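Local coordinates for protein putative S-adenosylmethionine-dependent methyltransferase (PDB 1WYZ) that probably transfers a methyl group from S-adenosylmethionine to an acceptor, as an RsmI-like methyltransferase would, at residues A[32-43]-A[83-91]; A[70-81]-A[103-114]. All blocks are in the same frame, centred on the assembly; numbering follows the deposited sequence.

Contact 1: residues A[32-43]-A[83-91]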
loop_
_atom_site.group_PDB
_atom_site.type_symbol
_atom_site.label_atom_id
_atom_site.label_comp_id
_atom_site.label_asym_id
_atom_site.label_seq_id
_atom_site.Cartn_x
_atom_site.Cartn_y
_atom_site.Cartn_z
ATOM N N ILE A 32 -1.601 -23.687 -5.510
ATOM C CA ILE A 32 -0.181 -23.742 -5.176
ATOM C C ILE A 32 0.222 -24.931 -4.313
ATOM O O ILE A 32 -0.427 -25.234 -3.318
ATOM C CB ILE A 32 0.237 -22.454 -4.475
ATOM C CG1 ILE A 32 -0.134 -21.260 -5.360
ATOM C CG2 ILE A 32 1.720 -22.485 -4.173
ATOM C CD1 ILE A 32 0.671 -21.027 -6.625
ATOM N N ARG A 33 1.310 -25.588 -4.708
ATOM C CA ARG A 33 1.838 -26.757 -4.003
ATOM C C ARG A 33 3.174 -26.443 -3.342
ATOM O O ARG A 33 3.610 -27.157 -2.439
ATOM C CB ARG A 33 2.069 -27.917 -4.975
ATOM C CG ARG A 33 0.834 -28.447 -5.687
ATOM C CD ARG A 33 1.235 -29.570 -6.640
ATOM N NE ARG A 33 0.087 -30.215 -7.269
ATOM C CZ ARG A 33 0.175 -31.238 -8.116
ATOM N NH1 ARG A 33 1.364 -31.735 -8.440
ATOM N NH2 ARG A 33 -0.928 -31.770 -8.633
ATOM N N HIS A 34 3.827 -25.382 -3.816
ATOM C CA HIS A 34 5.137 -24.965 -3.305
ATOM C C HIS A 34 5.131 -23.515 -2.826
ATOM O O HIS A 34 4.838 -22.607 -3.595
ATOM C CB HIS A 34 6.200 -25.089 -4.402
ATOM C CG HIS A 34 6.091 -26.335 -5.222
ATOM N ND1 HIS A 34 4.948 -26.674 -5.913
ATOM C CD2 HIS A 34 6.997 -27.303 -5.498
ATOM C CE1 HIS A 34 5.153 -27.796 -6.580
ATOM N NE2 HIS A 34 6.389 -28.198 -6.345
ATOM N N PHE A 35 5.483 -23.297 -1.568
ATOM C CA PHE A 35 5.518 -21.948 -1.027
ATOM C C PHE A 35 6.922 -21.568 -0.585
ATOM O O PHE A 35 7.694 -22.409 -0.150
ATOM C CB PHE A 35 4.575 -21.820 0.177
ATOM C CG PHE A 35 3.159 -22.196 -0.120
ATOM C CD1 PHE A 35 2.766 -23.533 -0.139
ATOM C CD2 PHE A 35 2.219 -21.216 -0.436
ATOM C CE1 PHE A 35 1.458 -23.892 -0.478
ATOM C CE2 PHE A 35 0.897 -21.568 -0.780
ATOM C CZ PHE A 35 0.519 -22.905 -0.801
ATOM N N ILE A 36 7.248 -20.292 -0.712
ATOM C CA ILE A 36 8.533 -19.775 -0.275
ATOM C C ILE A 36 8.111 -18.875 0.878
ATOM O O ILE A 36 7.353 -17.926 0.688
ATOM C CB ILE A 36 9.234 -18.963 -1.391
ATOM C CG1 ILE A 36 9.700 -19.904 -2.503
ATOM C CG2 ILE A 36 10.460 -18.249 -0.839
ATOM C CD1 ILE A 36 10.786 -20.879 -2.200
ATOM N N VAL A 37 8.588 -19.185 2.080
ATOM C CA VAL A 37 8.188 -18.434 3.265
ATOM C C VAL A 37 9.291 -17.991 4.216
ATOM O O VAL A 37 10.404 -18.519 4.200
ATOM C CB VAL A 37 7.184 -19.256 4.090
ATOM C CG1 VAL A 37 5.921 -19.513 3.275
ATOM C CG2 VAL A 37 7.828 -20.578 4.496
ATOM N N GLU A 38 8.947 -17.023 5.062
ATOM C CA GLU A 38 9.866 -16.486 6.059
ATOM C C GLU A 38 9.831 -17.330 7.324
ATOM O O GLU A 38 10.631 -17.120 8.229
ATOM C CB GLU A 38 9.493 -15.043 6.396
ATOM C CG GLU A 38 9.679 -14.085 5.237
ATOM C CD GLU A 38 9.056 -12.731 5.496
ATOM O OE1 GLU A 38 9.417 -12.095 6.509
ATOM O OE2 GLU A 38 8.206 -12.306 4.684
ATOM N N ASP A 39 8.896 -18.275 7.378
ATOM C CA ASP A 39 8.755 -19.177 8.518
ATOM C C ASP A 39 7.657 -20.207 8.279
ATOM O O ASP A 39 6.473 -19.875 8.207
ATOM C CB ASP A 39 8.450 -18.405 9.800
ATOM C CG ASP A 39 8.280 -19.322 10.995
ATOM O OD1 ASP A 39 9.181 -20.151 11.245
ATOM O OD2 ASP A 39 7.245 -19.214 11.683
ATOM N N VAL A 40 8.064 -21.465 8.167
ATOM C CA VAL A 40 7.132 -22.554 7.916
ATOM C C VAL A 40 6.075 -22.687 9.008
ATOM O O VAL A 40 4.948 -23.090 8.734
ATOM C CB VAL A 40 7.884 -23.895 7.764
ATOM C CG1 VAL A 40 8.531 -24.285 9.089
ATOM C CG2 VAL A 40 6.931 -24.974 7.280
ATOM N N ARG A 41 6.429 -22.350 10.243
ATOM C CA ARG A 41 5.465 -22.452 11.326
ATOM C C ARG A 41 4.251 -21.579 11.031
ATOM O O ARG A 41 3.163 -22.093 10.753
ATOM C CB ARG A 41 6.098 -22.042 12.662
ATOM C CG ARG A 41 7.172 -23.005 13.150
ATOM C CD ARG A 41 7.154 -23.151 14.674
ATOM N NE ARG A 41 5.969 -23.864 15.161
ATOM C CZ ARG A 41 5.718 -25.155 14.943
ATOM N NH1 ARG A 41 6.567 -25.894 14.241
ATOM N NH2 ARG A 41 4.612 -25.708 15.428
ATOM N N SER A 42 4.441 -20.263 11.085
ATOM C CA SER A 42 3.363 -19.308 10.821
ATOM C C SER A 42 2.693 -19.561 9.472
ATOM O O SER A 42 1.467 -19.490 9.351
ATOM C CB SER A 42 3.910 -17.878 10.850
ATOM O OG SER A 42 2.923 -16.947 10.431
ATOM N N ALA A 43 3.512 -19.854 8.464
ATOM C CA ALA A 43 3.016 -20.114 7.117
ATOM C C ALA A 43 2.096 -21.329 7.084
ATOM O O ALA A 43 0.967 -21.253 6.596
ATOM C CB ALA A 43 4.191 -20.312 6.151
ATOM N N GLY A 83 6.809 -24.796 -14.581
ATOM C CA GLY A 83 5.425 -24.665 -14.993
ATOM C C GLY A 83 4.416 -24.782 -13.869
ATOM O O GLY A 83 3.208 -24.781 -14.114
ATOM N N ALA A 84 4.902 -24.895 -12.637
ATOM C CA ALA A 84 4.023 -24.995 -11.472
ATOM C C ALA A 84 3.961 -23.643 -10.765
ATOM O O ALA A 84 4.985 -22.979 -10.598
ATOM C CB ALA A 84 4.537 -26.060 -10.514
ATOM N N SER A 85 2.765 -23.230 -10.352
ATOM C CA SER A 85 2.609 -21.952 -9.664
ATOM C C SER A 85 3.135 -22.031 -8.229
ATOM O O SER A 85 3.061 -23.086 -7.599
ATOM C CB SER A 85 1.138 -21.532 -9.669
ATOM O OG SER A 85 0.679 -21.307 -10.996
HETATM N N MSE A 86 3.686 -20.926 -7.725
HETATM C CA MSE A 86 4.221 -20.880 -6.364
HETATM C C MSE A 86 3.763 -19.643 -5.608
HETATM O O MSE A 86 3.440 -18.621 -6.204
HETATM C CB MSE A 86 5.743 -20.893 -6.370
HETATM C CG MSE A 86 6.384 -22.108 -6.993
HETATM SE SE MSE A 86 8.317 -21.968 -6.799
HETATM C CE MSE A 86 8.556 -22.918 -5.115
ATOM N N GLY A 87 3.744 -19.724 -4.285
ATOM C CA GLY A 87 3.328 -18.571 -3.516
ATOM C C GLY A 87 4.377 -18.134 -2.509
ATOM O O GLY A 87 5.205 -18.938 -2.087
ATOM N N VAL A 88 4.356 -16.854 -2.145
ATOM C CA VAL A 88 5.281 -16.322 -1.150
ATOM C C VAL A 88 4.394 -15.852 -0.000
ATOM O O VAL A 88 3.345 -15.250 -0.234
ATOM C CB VAL A 88 6.110 -15.134 -1.695
ATOM C CG1 VAL A 88 7.084 -14.670 -0.640
ATOM C CG2 VAL A 88 6.867 -15.540 -2.949
ATOM N N ILE A 89 4.805 -16.141 1.233
ATOM C CA ILE A 89 4.021 -15.771 2.420
ATOM C C ILE A 89 4.879 -15.124 3.502
ATOM O O ILE A 89 5.933 -15.656 3.863
ATOM C CB ILE A 89 3.363 -17.010 3.047
ATOM C CG1 ILE A 89 2.656 -17.828 1.970
ATOM C CG2 ILE A 89 2.380 -16.584 4.128
ATOM C CD1 ILE A 89 2.274 -19.247 2.386
ATOM N N SER A 90 4.419 -13.995 4.038
ATOM C CA SER A 90 5.173 -13.289 5.078
ATOM C C SER A 90 4.737 -13.559 6.520
ATOM O O SER A 90 3.887 -14.414 6.780
ATOM C CB SER A 90 5.130 -11.780 4.818
ATOM O OG SER A 90 5.886 -11.443 3.670
ATOM N N GLU A 91 5.344 -12.818 7.447
ATOM C CA GLU A 91 5.058 -12.926 8.875
ATOM C C GLU A 91 5.198 -14.354 9.387
ATOM O O GLU A 91 5.257 -14.586 10.597
ATOM C CB GLU A 91 3.648 -12.416 9.170
ATOM C CG GLU A 91 3.302 -11.136 8.433
ATOM C CD GLU A 91 4.374 -10.076 8.577
ATOM O OE1 GLU A 91 4.570 -9.575 9.707
ATOM O OE2 GLU A 91 5.020 -9.750 7.560
#

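Contact 2: residues A[70-81]-A[103-114]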
loop_
_atom_site.group_PDB
_atom_site.type_symbol
_atom_site.label_atom_id
_atom_site.label_comp_id
_atom_site.label_asym_id
_atom_site.label_seq_id
_atom_site.Cartn_x
_atom_site.Cartn_y
_atom_site.Cartn_z
ATOM N N PRO A 70 21.205 -15.857 -3.286
ATOM C CA PRO A 70 20.426 -15.673 -4.514
ATOM C C PRO A 70 20.498 -16.944 -5.367
ATOM O O PRO A 70 19.664 -17.172 -6.248
ATOM C CB PRO A 70 21.097 -14.472 -5.173
ATOM C CG PRO A 70 22.512 -14.575 -4.705
ATOM C CD PRO A 70 22.354 -14.936 -3.250
ATOM N N GLU A 71 21.504 -17.768 -5.084
ATOM C CA GLU A 71 21.696 -19.039 -5.774
ATOM C C GLU A 71 20.640 -20.033 -5.286
ATOM O O GLU A 71 19.971 -20.689 -6.088
ATOM C CB GLU A 71 23.101 -19.583 -5.483
ATOM C CG GLU A 71 23.307 -21.063 -5.814
ATOM C CD GLU A 71 23.112 -21.385 -7.286
ATOM O OE1 GLU A 71 21.972 -21.263 -7.781
ATOM O OE2 GLU A 71 24.104 -21.761 -7.946
ATOM N N ASP A 72 20.495 -20.135 -3.966
ATOM C CA ASP A 72 19.518 -21.038 -3.370
ATOM C C ASP A 72 18.108 -20.608 -3.756
ATOM O O ASP A 72 17.261 -21.447 -4.064
ATOM C CB ASP A 72 19.664 -21.053 -1.848
ATOM C CG ASP A 72 21.068 -21.402 -1.402
ATOM O OD1 ASP A 72 21.629 -22.400 -1.917
ATOM O OD2 ASP A 72 21.616 -20.692 -0.529
ATOM N N ILE A 73 17.859 -19.298 -3.734
ATOM C CA ILE A 73 16.550 -18.762 -4.105
ATOM C C ILE A 73 16.191 -19.296 -5.486
ATOM O O ILE A 73 15.064 -19.745 -5.722
ATOM C CB ILE A 73 16.569 -17.218 -4.179
ATOM C CG1 ILE A 73 16.749 -16.623 -2.787
ATOM C CG2 ILE A 73 15.273 -16.695 -4.792
ATOM C CD1 ILE A 73 16.917 -17.582 -1.637
ATOM N N SER A 74 17.164 -19.243 -6.393
ATOM C CA SER A 74 16.973 -19.722 -7.757
ATOM C C SER A 74 16.499 -21.171 -7.738
ATOM O O SER A 74 15.595 -21.552 -8.491
ATOM C CB SER A 74 18.283 -19.620 -8.535
ATOM O OG SER A 74 18.085 -19.944 -9.895
ATOM N N GLY A 75 17.123 -21.972 -6.873
ATOM C CA GLY A 75 16.760 -23.372 -6.745
ATOM C C GLY A 75 15.333 -23.482 -6.260
ATOM O O GLY A 75 14.585 -24.357 -6.681
ATOM N N TYR A 76 14.951 -22.581 -5.368
ATOM C CA TYR A 76 13.595 -22.586 -4.842
ATOM C C TYR A 76 12.564 -22.306 -5.935
ATOM O O TYR A 76 11.429 -22.777 -5.858
ATOM C CB TYR A 76 13.434 -21.531 -3.751
ATOM C CG TYR A 76 14.267 -21.754 -2.517
ATOM C CD1 TYR A 76 14.630 -23.038 -2.110
ATOM C CD2 TYR A 76 14.641 -20.680 -1.714
ATOM C CE1 TYR A 76 15.345 -23.239 -0.930
ATOM C CE2 TYR A 76 15.350 -20.871 -0.538
ATOM C CZ TYR A 76 15.700 -22.149 -0.150
ATOM O OH TYR A 76 16.408 -22.327 1.016
ATOM N N LEU A 77 12.965 -21.528 -6.941
ATOM C CA LEU A 77 12.095 -21.160 -8.053
ATOM C C LEU A 77 11.936 -22.241 -9.120
ATOM O O LEU A 77 11.055 -22.146 -9.976
ATOM C CB LEU A 77 12.612 -19.877 -8.715
ATOM C CG LEU A 77 12.203 -18.516 -8.143
ATOM C CD1 LEU A 77 12.382 -18.490 -6.653
ATOM C CD2 LEU A 77 13.041 -17.431 -8.798
ATOM N N LYS A 78 12.783 -23.265 -9.060
ATOM C CA LYS A 78 12.760 -24.352 -10.037
ATOM C C LYS A 78 11.372 -24.886 -10.364
ATOM O O LYS A 78 11.066 -25.159 -11.526
ATOM C CB LYS A 78 13.666 -25.500 -9.576
ATOM C CG LYS A 78 15.126 -25.138 -9.555
ATOM C CD LYS A 78 16.011 -26.334 -9.275
ATOM C CE LYS A 78 17.477 -25.917 -9.316
ATOM N NZ LYS A 78 18.414 -27.046 -9.099
ATOM N N PRO A 79 10.520 -25.070 -9.347
ATOM C CA PRO A 79 9.190 -25.574 -9.690
ATOM C C PRO A 79 8.479 -24.581 -10.614
ATOM O O PRO A 79 7.851 -24.976 -11.605
ATOM C CB PRO A 79 8.522 -25.709 -8.332
ATOM C CG PRO A 79 9.669 -26.155 -7.471
ATOM C CD PRO A 79 10.768 -25.195 -7.900
ATOM N N LEU A 80 8.592 -23.293 -10.292
ATOM C CA LEU A 80 7.968 -22.253 -11.106
ATOM C C LEU A 80 8.549 -22.290 -12.522
ATOM O O LEU A 80 7.821 -22.184 -13.517
ATOM C CB LEU A 80 8.198 -20.868 -10.487
ATOM C CG LEU A 80 7.648 -19.712 -11.325
ATOM C CD1 LEU A 80 6.237 -20.043 -11.777
ATOM C CD2 LEU A 80 7.673 -18.433 -10.526
ATOM N N ALA A 81 9.865 -22.437 -12.598
ATOM C CA ALA A 81 10.551 -22.526 -13.871
ATOM C C ALA A 81 9.989 -23.739 -14.629
ATOM O O ALA A 81 9.974 -23.768 -15.864
ATOM C CB ALA A 81 12.044 -22.696 -13.635
ATOM N N ASP A 103 13.544 -10.160 -1.959
ATOM C CA ASP A 103 14.689 -10.818 -2.589
ATOM C C ASP A 103 14.266 -11.938 -3.523
ATOM O O ASP A 103 14.954 -12.245 -4.496
ATOM C CB ASP A 103 15.627 -11.405 -1.530
ATOM C CG ASP A 103 16.374 -10.344 -0.761
ATOM O OD1 ASP A 103 15.771 -9.727 0.144
ATOM O OD2 ASP A 103 17.568 -10.127 -1.074
ATOM N N VAL A 104 13.137 -12.565 -3.218
ATOM C CA VAL A 104 12.661 -13.651 -4.053
ATOM C C VAL A 104 12.076 -13.110 -5.348
ATOM O O VAL A 104 12.269 -13.692 -6.418
ATOM C CB VAL A 104 11.617 -14.494 -3.318
ATOM C CG1 VAL A 104 11.018 -15.525 -4.264
ATOM C CG2 VAL A 104 12.283 -15.185 -2.139
ATOM N N VAL A 105 11.366 -11.996 -5.246
ATOM C CA VAL A 105 10.772 -11.376 -6.415
ATOM C C VAL A 105 11.903 -10.862 -7.295
ATOM O O VAL A 105 11.857 -10.996 -8.517
ATOM C CB VAL A 105 9.846 -10.215 -6.002
ATOM C CG1 VAL A 105 9.341 -9.464 -7.245
ATOM C CG2 VAL A 105 8.678 -10.771 -5.160
ATOM N N ALA A 106 12.927 -10.293 -6.662
ATOM C CA ALA A 106 14.076 -9.760 -7.385
ATOM C C ALA A 106 14.750 -10.862 -8.214
ATOM O O ALA A 106 15.066 -10.666 -9.386
ATOM C CB ALA A 106 15.078 -9.124 -6.400
ATOM N N ILE A 107 14.969 -12.021 -7.612
ATOM C CA ILE A 107 15.578 -13.112 -8.352
ATOM C C ILE A 107 14.605 -13.555 -9.454
ATOM O O ILE A 107 15.014 -13.783 -10.598
ATOM C CB ILE A 107 15.890 -14.328 -7.440
ATOM C CG1 ILE A 107 16.956 -13.965 -6.413
ATOM C CG2 ILE A 107 16.326 -15.502 -8.287
ATOM C CD1 ILE A 107 17.821 -15.032 -5.890
ATOM N N ALA A 108 13.320 -13.658 -9.106
ATOM C CA ALA A 108 12.301 -14.087 -10.067
ATOM C C ALA A 108 12.157 -13.154 -11.271
ATOM O O ALA A 108 11.970 -13.629 -12.388
ATOM C CB ALA A 108 10.945 -14.264 -9.380
ATOM N N GLN A 109 12.243 -11.841 -11.044
ATOM C CA GLN A 109 12.141 -10.857 -12.125
ATOM C C GLN A 109 13.351 -11.013 -13.021
ATOM O O GLN A 109 13.250 -10.905 -14.243
ATOM C CB GLN A 109 12.108 -9.420 -11.576
ATOM C CG GLN A 109 10.739 -8.963 -11.053
ATOM C CD GLN A 109 9.685 -8.839 -12.156
ATOM O OE1 GLN A 109 8.551 -8.429 -11.900
ATOM N NE2 GLN A 109 10.054 -9.202 -13.379
ATOM N N ARG A 110 14.490 -11.281 -12.389
ATOM C CA ARG A 110 15.755 -11.466 -13.086
ATOM C C ARG A 110 15.669 -12.646 -14.052
ATOM O O ARG A 110 16.281 -12.629 -15.124
ATOM C CB ARG A 110 16.870 -11.696 -12.064
ATOM C CG ARG A 110 18.278 -11.534 -12.602
ATOM C CD ARG A 110 19.266 -11.570 -11.452
ATOM N NE ARG A 110 20.642 -11.304 -11.861
ATOM C CZ ARG A 110 21.690 -11.455 -11.058
ATOM N NH1 ARG A 110 21.514 -11.871 -9.809
ATOM N NH2 ARG A 110 22.914 -11.189 -11.499
ATOM N N GLN A 111 14.910 -13.671 -13.668
ATOM C CA GLN A 111 14.742 -14.839 -14.520
ATOM C C GLN A 111 13.495 -14.678 -15.371
ATOM O O GLN A 111 13.014 -15.628 -15.984
ATOM C CB GLN A 111 14.661 -16.102 -13.670
ATOM C CG GLN A 111 15.920 -16.314 -12.852
ATOM C CD GLN A 111 15.953 -17.657 -12.160
ATOM O OE1 GLN A 111 15.022 -18.023 -11.454
ATOM N NE2 GLN A 111 17.032 -18.400 -12.358
ATOM N N LYS A 112 12.978 -13.455 -15.394
ATOM C CA LYS A 112 11.795 -13.113 -16.170
ATOM C C LYS A 112 10.608 -14.047 -15.915
ATOM O O LYS A 112 9.839 -14.352 -16.822
ATOM C CB LYS A 112 12.153 -13.084 -17.657
ATOM C CG LYS A 112 11.043 -12.626 -18.576
ATOM C CD LYS A 112 11.336 -13.040 -20.017
ATOM C CE LYS A 112 10.124 -12.831 -20.920
ATOM N NZ LYS A 112 8.949 -13.661 -20.507
ATOM N N LEU A 113 10.467 -14.507 -14.674
ATOM C CA LEU A 113 9.336 -15.361 -14.311
ATOM C C LEU A 113 8.171 -14.424 -14.011
ATOM O O LEU A 113 8.385 -13.284 -13.570
ATOM C CB LEU A 113 9.634 -16.180 -13.054
ATOM C CG LEU A 113 10.755 -17.214 -13.077
ATOM C CD1 LEU A 113 10.921 -17.786 -11.656
ATOM C CD2 LEU A 113 10.451 -18.306 -14.114
ATOM N N LYS A 114 6.948 -14.907 -14.238
ATOM C CA LYS A 114 5.741 -14.115 -13.983
ATOM C C LYS A 114 5.473 -13.944 -12.488
ATOM O O LYS A 114 5.451 -14.911 -11.723
ATOM C CB LYS A 114 4.516 -14.769 -14.640
ATOM C CG LYS A 114 3.197 -14.070 -14.356
ATOM C CD LYS A 114 3.239 -12.654 -14.854
ATOM C CE LYS A 114 1.859 -12.048 -14.890
ATOM N NZ LYS A 114 0.966 -12.837 -15.777
#

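Contact 1: residues A[32-43]-A[83-91]
F35 and I89 lie on the same face of two neighbouring parallel strands, 34-37 and 86-89, and their side chains slant across one another, I89 CD1 meeting F35 CD2 at 3.4 Å. The extended chain of I89 (chi2 165°) carries this methyl toward the phenyl ring, while its CB rests 3.6 Å from V37 CG1, with the two branched side chains side by side and pointing the same way. A43, at the start of the following helix, adds its methyl group to this cluster. I32 CG2 lies over one face of the F35 ring, offset toward the rim. Opposite F35 stands G87, where any CB would press tightly on the phenyl ring; glycine lets the aromatic fit against bare backbone. On the other face of the sheet are H34, I36, M86 (selenomethionine) and V88. The bend at the end of the M86 chain brings CE to 3.3 Å from H34 CB and 4.1 Å from I36 CG1, and helix 70-81 covers this face. Between the strands, I36 N donates to G87 O at 2.8 Å, while I36 O accepts from I89 N at 3.2 Å. Past the strand ends the contact turns polar: S90 OG gives its proton to E38 OE2 (2.7 Å), nearly in line with the carboxylate C-O bond. D39 then N-caps helix 40-50, its OD2 taking S42 N at 3.1 Å from above the carboxylate plane. Strands 34-37 and 86-89 are inner neighbours in a five-stranded parallel sheet with helices against it, consistent with the alpha/beta N-terminal domain of RsmI-like methyltransferases.

Contact 2: residues A[70-81]-A[103-114]
Helices 70-81 and 103-110 cross steeply, at -71°, with their axes 9.7 Å apart at closest approach. The first is kinked near its end, where P79 has no N-H to offer the preceding turn; the second stops in a Schellman motif, K112 taking positive phi and L113 N returning to A108 O at 2.9 Å. I107 is the knob of the crossing, seated in a hole formed by P70, I73, S74 and L77. It meets I73 at about a right angle, with I73 CG2 3.6 Å from I107 CB, while I107 CG2 comes to 3.8 Å from L77 CD2. Shortened to an alanine here, the knob would probably leave the hole partly unfilled and deprive I73 CG2 and L77 CD2 of the branches they pack on. Both helices belong to beta-alpha-beta crossovers lying on one face of the parallel sheet, where L80 and V104 reach L5; the far side of helix 103-110 packs on a second subunit through V105, A106 and Q109. L77 spreads its two methyls over several neighbours: its side chain and that of V104 run past each other in opposite directions, L77 CD1 coming to 4.0 Å from V104 CG1, and its CD2 nestles against the small A108 and L113 CD1. Because the Schellman turn folds the chain back, L113 also faces helix 70-81, and its CD1 meets L80 CD2 tip to tip at 3.5 Å. The fork of L113 suits this place: CD1 meets both leucines, while CD2 lies near A81. At the exposed margin the S74 hydroxyl accepts a weak bond from Q111 NE2 at 3.1 Å, bent to 131° at the hydrogen.

How the contacts relate
The two contacts interleave along the chain, in the order 32-43, 70-81, 83-91, 103-114, and their centres lie about 13 Å apart in the N-terminal sheet domain. Contact 1 joins two inner strands of the parallel sheet; contact 2 joins two helices packed on one of its faces. Helix 70-81 leads directly into strand 86-89, and P79 O probably accepts a hydrogen bond from A84 N at this junction. Y76 and P79 of that helix pack on I36 and H34, and V104 of the other helix also reaches I36. Sheet and helical layer thus share one apolar core, which holds the helix crossing over strands 34-37 and 86-89.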